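Local coordinates for thioredoxin-like fold domain-containing protein (Enterococcus faecalis, PDB 1Z6M) that is of unknown function but has a thioredoxin-like fold with a CxxC pattern at a helix start, consistent with a thiol-disulfide oxidoreductase, at residues 12-17 with 145-150; 16-21 with 132-137; 35-40 with 96-101; 66-71 with 86-91. All blocks are in the same frame, centred on the assembly; numbering follows the deposited sequence. Where two conformers were deposited one is given.

Contact 1: residues 12-17 with 145-150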
loop_
_atom_site.group_PDB
_atom_site.type_symbol
_atom_site.label_atom_id
_atom_site.label_comp_id
_atom_site.label_asym_id
_atom_site.label_seq_id
_atom_site.Cartn_x
_atom_site.Cartn_y
_atom_site.Cartn_z
ATOM N N THR A 12 -13.483 11.484 2.269
ATOM C CA THR A 12 -13.624 12.433 1.163
ATOM C C THR A 12 -12.298 13.122 0.814
ATOM O O THR A 12 -12.191 13.758 -0.232
ATOM C CB THR A 12 -14.691 13.536 1.416
ATOM O OG1 THR A 12 -14.220 14.455 2.410
ATOM C CG2 THR A 12 -16.023 12.926 1.820
ATOM N N LYS A 13 -11.292 12.982 1.675
ATOM C CA LYS A 13 -10.033 13.717 1.519
ATOM C C LYS A 13 -8.942 12.890 0.857
ATOM O O LYS A 13 -7.828 13.368 0.654
ATOM C CB LYS A 13 -9.521 14.266 2.859
ATOM C CG LYS A 13 -10.491 15.152 3.595
ATOM C CD LYS A 13 -10.755 16.448 2.867
ATOM C CE LYS A 13 -11.754 17.327 3.633
ATOM N NZ LYS A 13 -11.168 17.974 4.843
ATOM N N VAL A 14 -9.253 11.646 0.533
ATOM C CA VAL A 14 -8.322 10.823 -0.231
ATOM C C VAL A 14 -8.612 11.006 -1.716
ATOM O O VAL A 14 -9.693 11.480 -2.089
ATOM C CB VAL A 14 -8.377 9.329 0.192
ATOM C CG1 VAL A 14 -8.023 9.186 1.678
ATOM C CG2 VAL A 14 -9.743 8.712 -0.093
ATOM N N ASN A 15 -7.656 10.642 -2.562
ATOM C CA ASN A 15 -7.848 10.751 -4.000
ATOM C C ASN A 15 -7.357 9.499 -4.714
ATOM O O ASN A 15 -6.649 8.670 -4.131
ATOM C CB ASN A 15 -7.162 12.016 -4.545
ATOM C CG ASN A 15 -5.643 11.963 -4.398
ATOM O OD1 ASN A 15 -4.971 11.156 -5.046
ATOM N ND2 ASN A 15 -5.100 12.813 -3.528
ATOM N N THR A 16 -7.741 9.374 -5.976
ATOM C CA THR A 16 -7.342 8.244 -6.802
ATOM C C THR A 16 -6.229 8.623 -7.774
ATOM O O THR A 16 -6.020 7.939 -8.776
ATOM C CB THR A 16 -8.542 7.691 -7.582
ATOM O OG1 THR A 16 -9.068 8.722 -8.427
ATOM C CG2 THR A 16 -9.621 7.239 -6.613
ATOM N N GLU A 17 -5.500 9.692 -7.462
ATOM C CA GLU A 17 -4.439 10.191 -8.336
ATOM C C GLU A 17 -3.038 9.790 -7.891
ATOM O O GLU A 17 -2.270 9.240 -8.682
ATOM C CB GLU A 17 -4.535 11.711 -8.462
ATOM C CG GLU A 17 -5.776 12.185 -9.185
ATOM C CD GLU A 17 -5.817 11.758 -10.643
ATOM O OE1 GLU A 17 -4.773 11.856 -11.329
ATOM O OE2 GLU A 17 -6.904 11.331 -11.104
ATOM N N ALA A 145 -6.872 13.266 5.516
ATOM C CA ALA A 145 -7.932 12.295 5.748
ATOM C C ALA A 145 -7.917 11.746 7.176
ATOM O O ALA A 145 -8.767 10.933 7.536
ATOM C CB ALA A 145 -7.810 11.157 4.731
ATOM N N HIS A 146 -6.957 12.197 7.988
ATOM C CA HIS A 146 -6.841 11.757 9.395
ATOM C C HIS A 146 -6.539 10.271 9.493
ATOM O O HIS A 146 -7.031 9.589 10.382
ATOM C CB HIS A 146 -8.083 12.134 10.226
ATOM C CG HIS A 146 -8.650 13.468 9.861
ATOM N ND1 HIS A 146 -7.926 14.633 9.972
ATOM C CD2 HIS A 146 -9.852 13.819 9.342
ATOM C CE1 HIS A 146 -8.657 15.649 9.549
ATOM N NE2 HIS A 146 -9.830 15.181 9.159
ATOM N N ILE A 147 -5.735 9.793 8.543
ATOM C CA ILE A 147 -5.295 8.402 8.485
ATOM C C ILE A 147 -3.904 8.322 9.100
ATOM O O ILE A 147 -2.929 8.819 8.526
ATOM C CB ILE A 147 -5.255 7.920 7.020
ATOM C CG1 ILE A 147 -6.675 7.869 6.448
ATOM C CG2 ILE A 147 -4.575 6.548 6.896
ATOM C CD1 ILE A 147 -6.724 7.621 4.941
ATOM N N GLN A 148 -3.813 7.719 10.279
ATOM C CA GLN A 148 -2.532 7.589 10.965
ATOM C C GLN A 148 -1.938 6.200 10.866
ATOM O O GLN A 148 -0.746 6.026 11.058
ATOM C CB GLN A 148 -2.703 7.875 12.453
ATOM C CG GLN A 148 -3.091 9.285 12.815
ATOM C CD GLN A 148 -3.488 9.373 14.274
ATOM O OE1 GLN A 148 -4.636 9.666 14.602
ATOM N NE2 GLN A 148 -2.548 9.068 15.158
ATOM N N PHE A 149 -2.775 5.203 10.619
ATOM C CA PHE A 149 -2.345 3.818 10.730
ATOM C C PHE A 149 -2.372 3.097 9.400
ATOM O O PHE A 149 -3.080 3.500 8.462
ATOM C CB PHE A 149 -3.220 3.080 11.749
ATOM C CG PHE A 149 -3.336 3.790 13.054
ATOM C CD1 PHE A 149 -4.472 4.530 13.349
ATOM C CD2 PHE A 149 -2.289 3.773 13.960
ATOM C CE1 PHE A 149 -4.574 5.220 14.543
ATOM C CE2 PHE A 149 -2.390 4.460 15.172
ATOM C CZ PHE A 149 -3.531 5.183 15.450
ATOM N N VAL A 150 -1.589 2.033 9.320
ATOM C CA VAL A 150 -1.610 1.167 8.157
ATOM C C VAL A 150 -1.909 -0.271 8.597
ATOM O O VAL A 150 -1.650 -0.638 9.744
ATOM C CB VAL A 150 -0.280 1.230 7.353
ATOM C CG1 VAL A 150 -0.089 2.627 6.731
ATOM C CG2 VAL A 150 0.914 0.826 8.218
HETATM O O HOH W 1 -11.932 16.355 7.685
#

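Contact 2: residues 16-21 with 132-137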
loop_
_atom_site.group_PDB
_atom_site.type_symbol
_atom_site.label_atom_id
_atom_site.label_comp_id
_atom_site.label_asym_id
_atom_site.label_seq_id
_atom_site.Cartn_x
_atom_site.Cartn_y
_atom_site.Cartn_z
ATOM N N THR A 16 -7.741 9.374 -5.976
ATOM C CA THR A 16 -7.342 8.244 -6.802
ATOM C C THR A 16 -6.229 8.623 -7.774
ATOM O O THR A 16 -6.020 7.939 -8.776
ATOM C CB THR A 16 -8.542 7.691 -7.582
ATOM O OG1 THR A 16 -9.068 8.722 -8.427
ATOM C CG2 THR A 16 -9.621 7.239 -6.613
ATOM N N GLU A 17 -5.500 9.692 -7.462
ATOM C CA GLU A 17 -4.439 10.191 -8.336
ATOM C C GLU A 17 -3.038 9.790 -7.891
ATOM O O GLU A 17 -2.270 9.240 -8.682
ATOM C CB GLU A 17 -4.535 11.711 -8.462
ATOM C CG GLU A 17 -5.776 12.185 -9.185
ATOM C CD GLU A 17 -5.817 11.758 -10.643
ATOM O OE1 GLU A 17 -4.773 11.856 -11.329
ATOM O OE2 GLU A 17 -6.904 11.331 -11.104
ATOM N N THR A 18 -2.702 10.073 -6.636
ATOM C CA THR A 18 -1.343 9.856 -6.164
ATOM C C THR A 18 -1.100 8.389 -5.863
ATOM O O THR A 18 -1.878 7.770 -5.126
ATOM C CB THR A 18 -1.087 10.673 -4.896
ATOM O OG1 THR A 18 -1.351 12.046 -5.173
ATOM C CG2 THR A 18 0.357 10.523 -4.444
ATOM N N GLY A 19 -0.012 7.843 -6.397
ATOM C CA GLY A 19 0.379 6.498 -6.023
ATOM C C GLY A 19 0.514 5.533 -7.165
ATOM O O GLY A 19 0.583 5.931 -8.325
ATOM N N LEU A 20 0.597 4.255 -6.827
ATOM C CA LEU A 20 0.786 3.201 -7.804
ATOM C C LEU A 20 -0.573 2.708 -8.276
ATOM O O LEU A 20 -1.375 2.240 -7.469
ATOM C CB LEU A 20 1.567 2.056 -7.155
ATOM C CG LEU A 20 1.799 0.783 -7.964
ATOM C CD1 LEU A 20 2.612 1.076 -9.218
ATOM C CD2 LEU A 20 2.493 -0.262 -7.105
ATOM N N HIS A 21 -0.829 2.816 -9.578
ATOM C CA HIS A 21 -2.112 2.400 -10.143
ATOM C C HIS A 21 -2.016 1.004 -10.719
ATOM O O HIS A 21 -1.190 0.754 -11.592
ATOM C CB HIS A 21 -2.544 3.362 -11.242
ATOM C CG HIS A 21 -2.890 4.720 -10.735
ATOM N ND1 HIS A 21 -1.936 5.628 -10.329
ATOM C CD2 HIS A 21 -4.085 5.335 -10.582
ATOM C CE1 HIS A 21 -2.532 6.739 -9.938
ATOM N NE2 HIS A 21 -3.835 6.580 -10.063
ATOM N N ALA A 132 10.367 12.407 -4.123
ATOM C CA ALA A 132 10.126 13.167 -2.892
ATOM C C ALA A 132 8.740 13.805 -2.874
ATOM O O ALA A 132 8.086 13.864 -1.827
ATOM C CB ALA A 132 11.208 14.220 -2.696
ATOM N N THR A 133 8.278 14.253 -4.029
ATOM C CA THR A 133 6.975 14.899 -4.137
ATOM C C THR A 133 5.869 13.866 -3.870
ATOM O O THR A 133 4.923 14.136 -3.159
ATOM C CB THR A 133 6.801 15.613 -5.494
ATOM O OG1 THR A 133 7.935 16.460 -5.717
ATOM C CG2 THR A 133 5.541 16.472 -5.499
ATOM N N LEU A 134 6.013 12.687 -4.449
ATOM C CA LEU A 134 5.041 11.631 -4.210
ATOM C C LEU A 134 5.030 11.209 -2.739
ATOM O O LEU A 134 3.955 11.069 -2.140
ATOM C CB LEU A 134 5.307 10.436 -5.119
ATOM C CG LEU A 134 4.272 9.311 -5.107
ATOM C CD1 LEU A 134 4.210 8.627 -6.467
ATOM C CD2 LEU A 134 4.576 8.296 -3.999
ATOM N N VAL A 135 6.211 11.004 -2.154
ATOM C CA VAL A 135 6.317 10.628 -0.743
ATOM C C VAL A 135 5.589 11.646 0.131
ATOM O O VAL A 135 4.796 11.265 1.008
ATOM C CB VAL A 135 7.797 10.481 -0.291
ATOM C CG1 VAL A 135 7.921 10.405 1.227
ATOM C CG2 VAL A 135 8.428 9.252 -0.945
ATOM N N SER A 136 5.862 12.936 -0.096
ATOM C CA SER A 136 5.240 13.999 0.679
ATOM C C SER A 136 3.732 14.054 0.408
ATOM O O SER A 136 2.937 14.306 1.315
ATOM C CB SER A 136 5.914 15.335 0.352
ATOM O OG SER A 136 5.085 16.442 0.631
ATOM N N ALA A 137 3.344 13.806 -0.845
ATOM C CA ALA A 137 1.931 13.866 -1.215
ATOM C C ALA A 137 1.136 12.798 -0.467
ATOM O O ALA A 137 0.041 13.064 0.022
ATOM C CB ALA A 137 1.737 13.720 -2.714
#

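Contact 3: residues 35-40 with 96-101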
loop_
_atom_site.group_PDB
_atom_site.type_symbol
_atom_site.label_atom_id
_atom_site.label_comp_id
_atom_site.label_asym_id
_atom_site.label_seq_id
_atom_site.Cartn_x
_atom_site.Cartn_y
_atom_site.Cartn_z
ATOM N N ILE A 35 -0.433 1.823 2.810
ATOM C CA ILE A 35 0.337 0.719 3.351
ATOM C C ILE A 35 1.787 1.139 3.588
ATOM O O ILE A 35 2.282 2.123 3.021
ATOM C CB ILE A 35 0.322 -0.546 2.440
ATOM C CG1 ILE A 35 0.951 -0.250 1.090
ATOM C CG2 ILE A 35 -1.105 -1.146 2.298
ATOM C CD1 ILE A 35 1.263 -1.523 0.298
ATOM N N ASN A 36 2.468 0.381 4.437
ATOM C CA ASN A 36 3.915 0.482 4.554
ATOM C C ASN A 36 4.440 -0.941 4.403
ATOM O O ASN A 36 3.944 -1.866 5.050
ATOM C CB ASN A 36 4.310 1.109 5.900
ATOM C CG ASN A 36 5.815 1.230 6.074
ATOM O OD1 ASN A 36 6.515 0.227 6.141
ATOM N ND2 ASN A 36 6.316 2.466 6.154
ATOM N N VAL A 37 5.413 -1.133 3.524
ATOM C CA VAL A 37 5.824 -2.489 3.150
ATOM C C VAL A 37 6.570 -3.249 4.225
ATOM O O VAL A 37 6.778 -4.449 4.083
ATOM C CB VAL A 37 6.614 -2.575 1.815
ATOM C CG1 VAL A 37 5.761 -2.126 0.654
ATOM C CG2 VAL A 37 7.963 -1.838 1.895
ATOM N N ARG A 38 6.963 -2.576 5.309
ATOM C CA ARG A 38 7.548 -3.311 6.448
ATOM C C ARG A 38 6.492 -3.798 7.432
ATOM O O ARG A 38 6.766 -4.608 8.307
ATOM C CB ARG A 38 8.601 -2.480 7.187
ATOM C CG ARG A 38 9.596 -3.342 7.993
ATOM C CD ARG A 38 9.294 -3.374 9.473
ATOM N NE ARG A 38 10.127 -4.352 10.179
ATOM C CZ ARG A 38 9.829 -5.645 10.292
ATOM N NH1 ARG A 38 8.723 -6.131 9.752
ATOM N NH2 ARG A 38 10.641 -6.459 10.949
ATOM N N CYS A 39 5.274 -3.298 7.287
ATOM C CA CYS A 39 4.254 -3.595 8.265
ATOM C C CYS A 39 3.720 -5.025 8.109
ATOM O O CYS A 39 3.287 -5.398 7.030
ATOM C CB CYS A 39 3.127 -2.563 8.130
ATOM S SG CYS A 39 1.673 -2.960 9.101
ATOM N N PRO A 40 3.698 -5.819 9.198
ATOM C CA PRO A 40 3.170 -7.184 9.069
ATOM C C PRO A 40 1.643 -7.236 8.914
ATOM O O PRO A 40 1.089 -8.222 8.397
ATOM C CB PRO A 40 3.642 -7.854 10.358
ATOM C CG PRO A 40 3.700 -6.733 11.354
ATOM C CD PRO A 40 4.206 -5.546 10.556
ATOM N N SER A 96 4.918 -6.506 -8.550
ATOM C CA SER A 96 5.764 -7.682 -8.363
ATOM C C SER A 96 6.824 -7.420 -7.297
ATOM O O SER A 96 7.095 -8.263 -6.446
ATOM C CB SER A 96 6.431 -8.093 -9.680
ATOM O OG SER A 96 7.326 -9.182 -9.489
ATOM N N ALA A 97 7.424 -6.236 -7.351
ATOM C CA ALA A 97 8.402 -5.840 -6.359
ATOM C C ALA A 97 7.784 -5.790 -4.962
ATOM O O ALA A 97 8.389 -6.264 -4.014
ATOM C CB ALA A 97 9.029 -4.500 -6.728
ATOM N N LEU A 98 6.587 -5.221 -4.829
ATOM C CA LEU A 98 5.908 -5.207 -3.536
ATOM C C LEU A 98 5.700 -6.619 -3.017
ATOM O O LEU A 98 5.920 -6.895 -1.838
ATOM C CB LEU A 98 4.559 -4.503 -3.629
ATOM C CG LEU A 98 4.615 -2.988 -3.803
ATOM C CD1 LEU A 98 3.200 -2.469 -4.048
ATOM C CD2 LEU A 98 5.256 -2.289 -2.604
ATOM N N HIS A 99 5.294 -7.526 -3.900
ATOM C CA HIS A 99 5.136 -8.918 -3.506
ATOM C C HIS A 99 6.435 -9.521 -2.989
ATOM O O HIS A 99 6.428 -10.244 -2.001
ATOM C CB HIS A 99 4.565 -9.758 -4.645
ATOM C CG HIS A 99 3.130 -9.468 -4.930
ATOM N ND1 HIS A 99 2.565 -9.665 -6.170
ATOM C CD2 HIS A 99 2.144 -8.980 -4.142
ATOM C CE1 HIS A 99 1.289 -9.319 -6.131
ATOM N NE2 HIS A 99 1.005 -8.904 -4.909
ATOM N N LYS A 100 7.544 -9.227 -3.659
ATOM C CA LYS A 100 8.831 -9.750 -3.213
ATOM C C LYS A 100 9.271 -9.113 -1.897
ATOM O O LYS A 100 9.805 -9.806 -1.023
ATOM C CB LYS A 100 9.903 -9.577 -4.289
ATOM C CG LYS A 100 9.922 -10.676 -5.335
ATOM C CD LYS A 100 11.172 -10.568 -6.194
ATOM C CE LYS A 100 11.014 -11.289 -7.520
ATOM N NZ LYS A 100 10.336 -10.433 -8.541
HETATM N N MSE A 101 9.049 -7.805 -1.762
HETATM C CA MSE A 101 9.347 -7.104 -0.507
HETATM C C MSE A 101 8.580 -7.724 0.668
HETATM O O MSE A 101 9.150 -7.986 1.727
HETATM C CB MSE A 101 9.019 -5.604 -0.623
HETATM C CG MSE A 101 9.906 -4.809 -1.569
HETATM SE SE MSE A 101 9.238 -3.095 -1.824
HETATM C CE MSE A 101 10.482 -2.493 -3.011
#

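Contact 4: residues 66-71 with 86-91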
loop_
_atom_site.group_PDB
_atom_site.type_symbol
_atom_site.label_atom_id
_atom_site.label_comp_id
_atom_site.label_asym_id
_atom_site.label_seq_id
_atom_site.Cartn_x
_atom_site.Cartn_y
_atom_site.Cartn_z
ATOM N N ILE A 66 -2.322 2.350 -4.810
ATOM C CA ILE A 66 -1.509 1.942 -3.676
ATOM C C ILE A 66 -0.625 3.109 -3.252
ATOM O O ILE A 66 0.211 3.585 -4.044
ATOM C CB ILE A 66 -0.700 0.667 -4.001
ATOM C CG1 ILE A 66 -1.657 -0.498 -4.317
ATOM C CG2 ILE A 66 0.221 0.296 -2.832
ATOM C CD1 ILE A 66 -0.983 -1.702 -4.965
ATOM N N LYS A 67 -0.847 3.557 -2.021
ATOM C CA LYS A 67 -0.195 4.730 -1.460
ATOM C C LYS A 67 0.819 4.280 -0.431
ATOM O O LYS A 67 0.448 3.844 0.661
ATOM C CB LYS A 67 -1.245 5.670 -0.863
ATOM C CG LYS A 67 -2.205 6.174 -1.954
ATOM C CD LYS A 67 -3.314 7.037 -1.403
ATOM C CE LYS A 67 -4.332 7.408 -2.477
ATOM N NZ LYS A 67 -3.906 8.569 -3.343
ATOM N N LEU A 68 2.092 4.374 -0.800
ATOM C CA LEU A 68 3.179 3.912 0.070
ATOM C C LEU A 68 3.488 5.011 1.071
ATOM O O LEU A 68 4.043 6.056 0.722
ATOM C CB LEU A 68 4.396 3.495 -0.758
ATOM C CG LEU A 68 4.105 2.357 -1.747
ATOM C CD1 LEU A 68 5.371 2.013 -2.504
ATOM C CD2 LEU A 68 3.549 1.116 -1.074
ATOM N N PHE A 69 3.056 4.763 2.306
ATOM C CA PHE A 69 3.034 5.751 3.379
ATOM C C PHE A 69 4.315 5.585 4.199
ATOM O O PHE A 69 4.458 4.616 4.973
ATOM C CB PHE A 69 1.776 5.451 4.215
ATOM C CG PHE A 69 1.381 6.495 5.245
ATOM C CD1 PHE A 69 2.129 7.644 5.498
ATOM C CD2 PHE A 69 0.234 6.270 6.008
ATOM C CE1 PHE A 69 1.708 8.552 6.489
ATOM C CE2 PHE A 69 -0.175 7.164 6.977
ATOM C CZ PHE A 69 0.567 8.306 7.227
ATOM N N ASP A 70 5.268 6.509 4.012
ATOM C CA ASP A 70 6.474 6.510 4.876
ATOM C C ASP A 70 6.066 6.927 6.281
ATOM O O ASP A 70 5.369 7.936 6.456
ATOM C CB ASP A 70 7.629 7.418 4.406
ATOM C CG ASP A 70 8.174 7.054 3.020
ATOM O OD1 ASP A 70 7.672 6.113 2.334
ATOM O OD2 ASP A 70 9.173 7.714 2.629
ATOM N N LYS A 71 6.520 6.173 7.281
ATOM C CA LYS A 71 6.043 6.350 8.646
ATOM C C LYS A 71 7.198 6.623 9.585
ATOM O O LYS A 71 8.343 6.321 9.270
ATOM C CB LYS A 71 5.300 5.094 9.112
ATOM C CG LYS A 71 3.995 4.801 8.387
ATOM C CD LYS A 71 2.903 5.823 8.686
ATOM C CE LYS A 71 2.382 5.736 10.103
ATOM N NZ LYS A 71 1.694 6.999 10.455
ATOM N N ILE A 86 10.656 1.708 -5.601
ATOM C CA ILE A 86 9.495 1.377 -6.401
ATOM C C ILE A 86 9.512 2.165 -7.696
ATOM O O ILE A 86 9.612 3.398 -7.693
ATOM C CB ILE A 86 8.186 1.595 -5.588
ATOM C CG1 ILE A 86 8.072 0.517 -4.498
ATOM C CG2 ILE A 86 6.954 1.624 -6.497
ATOM C CD1 ILE A 86 7.791 -0.896 -5.010
ATOM N N ASP A 87 9.424 1.426 -8.800
ATOM C CA ASP A 87 9.457 1.999 -10.131
ATOM C C ASP A 87 8.052 2.365 -10.567
ATOM O O ASP A 87 7.325 1.533 -11.105
ATOM C CB ASP A 87 10.071 1.009 -11.121
ATOM C CG ASP A 87 10.238 1.601 -12.511
ATOM O OD1 ASP A 87 9.836 2.772 -12.724
ATOM O OD2 ASP A 87 10.767 0.894 -13.396
ATOM N N TYR A 88 7.674 3.619 -10.336
ATOM C CA TYR A 88 6.329 4.075 -10.663
ATOM C C TYR A 88 6.027 4.102 -12.161
ATOM O O TYR A 88 4.862 4.153 -12.549
ATOM C CB TYR A 88 6.015 5.431 -10.012
ATOM C CG TYR A 88 5.798 5.319 -8.522
ATOM C CD1 TYR A 88 6.853 5.517 -7.631
ATOM C CD2 TYR A 88 4.549 4.985 -8.004
ATOM C CE1 TYR A 88 6.664 5.404 -6.258
ATOM C CE2 TYR A 88 4.346 4.867 -6.634
ATOM C CZ TYR A 88 5.409 5.066 -5.764
ATOM O OH TYR A 88 5.204 4.953 -4.407
ATOM N N SER A 89 7.075 4.035 -12.987
ATOM C CA SER A 89 6.924 4.015 -14.447
ATOM C C SER A 89 6.472 2.649 -14.974
ATOM O O SER A 89 6.059 2.533 -16.134
ATOM C CB SER A 89 8.235 4.428 -15.128
ATOM O OG SER A 89 9.167 3.359 -15.142
ATOM N N ALA A 90 6.563 1.620 -14.130
ATOM C CA ALA A 90 6.251 0.246 -14.539
ATOM C C ALA A 90 5.371 -0.434 -13.480
ATOM O O ALA A 90 5.872 -1.222 -12.673
ATOM C CB ALA A 90 7.534 -0.543 -14.745
ATOM N N PRO A 91 4.059 -0.123 -13.472
ATOM C CA PRO A 91 3.174 -0.546 -12.373
ATOM C C PRO A 91 3.107 -2.048 -12.124
ATOM O O PRO A 91 3.151 -2.467 -10.968
ATOM C CB PRO A 91 1.804 -0.011 -12.806
ATOM C CG PRO A 91 2.139 1.144 -13.699
ATOM C CD PRO A 91 3.323 0.662 -14.478
HETATM O O HOH W 2 2.511 5.259 -3.488
#

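Contact 1: residues 12-17 with 145-150
A water bridges H146 and K13: it lies in the plane of the imidazole, at the ring edge, 2.8 Å from H146 NE2, and accepts a weak bond from K13 NZ at 3.4 Å. Apart from this bridge the contact is apolar. K13 lies beside A145 at its near end, K13 CB standing 3.8 Å from A145 CA, while bends at chi2 and chi4 carry the ammonium outward. V14 contributes a single methyl: with chi1 at -60°, CG1 lies anti to the carbonyl carbon and fits between A145 CB (3.6 Å from V14 CG1) and I147 CD1 (3.8 Å from V14 CG1), the V14 and I147 side chains crossing at about a right angle. A145 and I147 flank the Schellman motif that ends helix 132-145, with H146 at positive phi. Further along, N15 OD1 accepts from E17 N (2.9 Å), an Asx turn, and also from T18 N, which fixes the bend leading to strand 20-22. V14 also packs on I32 and F34 of strand 29-35 and on I154 of strand 152-155; N15 N bonds to E141. The N-terminal loop thus runs between the end of helix 132-145 and the central sheet.

Contact 2: residues 16-21 with 132-137
Where the N-terminal loop turns into the edge strand 20-22 of the thioredoxin-like sheet, it packs against the first turns of helix 132-145 through T18 and L134. The methyl of T18 does the touching: with chi1 at -56°, OG1 sits beside the backbone N and CG2 swings anti to it, toward the helix surface, where it meets L134 and A137. T18 CG2 lies 3.9 Å from A137 CB and 4.2 Å from L134 CG. The T18 and L134 side chains run past each other in opposite directions, and L134, its CG anti to its own backbone N, carries CD1 on to the backbone at G19, 4.3 Å from G19 N. G19 has a positive phi of 123°, a conformation in which a CB would strike the preceding carbonyl oxygen. No hydrogen bond spans the contact; within the loop, H21 NE2 donates to T16 O at 2.9 Å, with the carbonyl oxygen somewhat out of the ring plane, and ties the strand back across the bend. L134 also meets Y88, and T18 O accepts from K67 NZ on strand 62-68. L20, already paired with I66 of that strand, buries its side chain against P91, A94 and L98 of helix 91-103, while the T18 side of the loop abuts helix 132-145.

Contact 3: residues 35-40 with 96-101
V37 adopts a chi1 of -63°, which sets CG1 anti to its carbonyl carbon and leaves CG2 between the backbone N and that carbon; in the conformer described, one of two deposited, its two methyls meet different partners on helix 91-103. L98, its CG likewise anti to the carbonyl carbon (chi1 -72°), extends through chi2 to bring CD2 to V37 CG1, and the two side chains cross at about a right angle. Their separation in the model, 3.3 Å from V37 CG1 to L98 CD2, is tighter than usual for two carbons, and with a second V37 conformer present this closeness is doubtful. In the same conformer V37 CG2 lies 4.1 Å from the selenium SE of selenomethionine M101, whose chain is extended beyond CG and continues away past the valine. All three residues are buried. V37 belongs to the segment between strand 29-35 and helix 40-58, the place of the thioredoxin-type CxxC, probably formed here by C39 and C42. A type I turn from N36 to C39 shapes it: C39 N donates to N36 O at 3.0 Å, and N36 OD1 accepts from R38 N at 3.0 Å, an Asx turn. C39 occupies the N-cap, and its SG caps a backbone N in the first turn of helix 40-58. V37 N donates to H83 NE2, and V37 O accepts from Q105 NE2. M82 and W108 also touch the V37 side chain, while L98 reaches on to F46 of helix 40-58 and M101 to I86.

Contact 4: residues 66-71 with 86-91
I86, the first residue of 86-91, meets L68 of the strand through its CG1, 3.7 Å from L68 CD1, the two side chains crossing at about a right angle. With chi1 at -71°, I86 CG1 stands anti to its carbonyl carbon and faces the strand, while CG2, the other branch, lies over one face of the Y88 ring, offset toward its rim. D87 begins a type I turn to A90. Its OD1 receives two donors, S89 OG at 2.6 Å and S89 N at 3.0 Å, both from the same face of the carboxylate plane, the backbone one making an Asx turn. Y88 reaches back from this turn so that its hydroxyl, rather than the ring, touches the strand: Y88 OH lies 3.5 Å from L68 CD1, and the side chains slide past each other in opposite directions. The same hydroxyl also meets a water at 2.9 Å, and this water donates to I66 O and accepts from L68 N. A90 N closes the turn on D87 O and A90 takes the N-cap, and P91 starts helix 91-103. On the strand's other face K67 makes a salt bridge to E141, while I86 and L68 both pack on L98. The polar tip of Y88 therefore does two things at once: it lies along an aliphatic chain, and it touches a water that bonds I66 O and L68 N, near the end of the pairing with strand 20-22, so the hydroxyl end of the tyrosine is held by hydrogen bonding as well as packing.

In the fold
From the N terminus, residues 12-17 open the longest loop, closed by contact 1 at 145-150 after helix 132-145. The overlapping residues 16-21 open a second loop, closed by contact 2 at 132-137, earlier on that helix. Contact 3 (35-40 with 96-101) nests inside both, and contact 4 (66-71 with 86-91) nests inside contact 3; none cross. Contacts 2 and 4 meet where strands 20-22 and 62-68 pair, about 7 Å apart between centres. I35 O and F69 N link contacts 3 and 4 across the sheet, and V150 of contact 1 packs by C39 of contact 3, so the outer loop's far end returns to the probable CxxC.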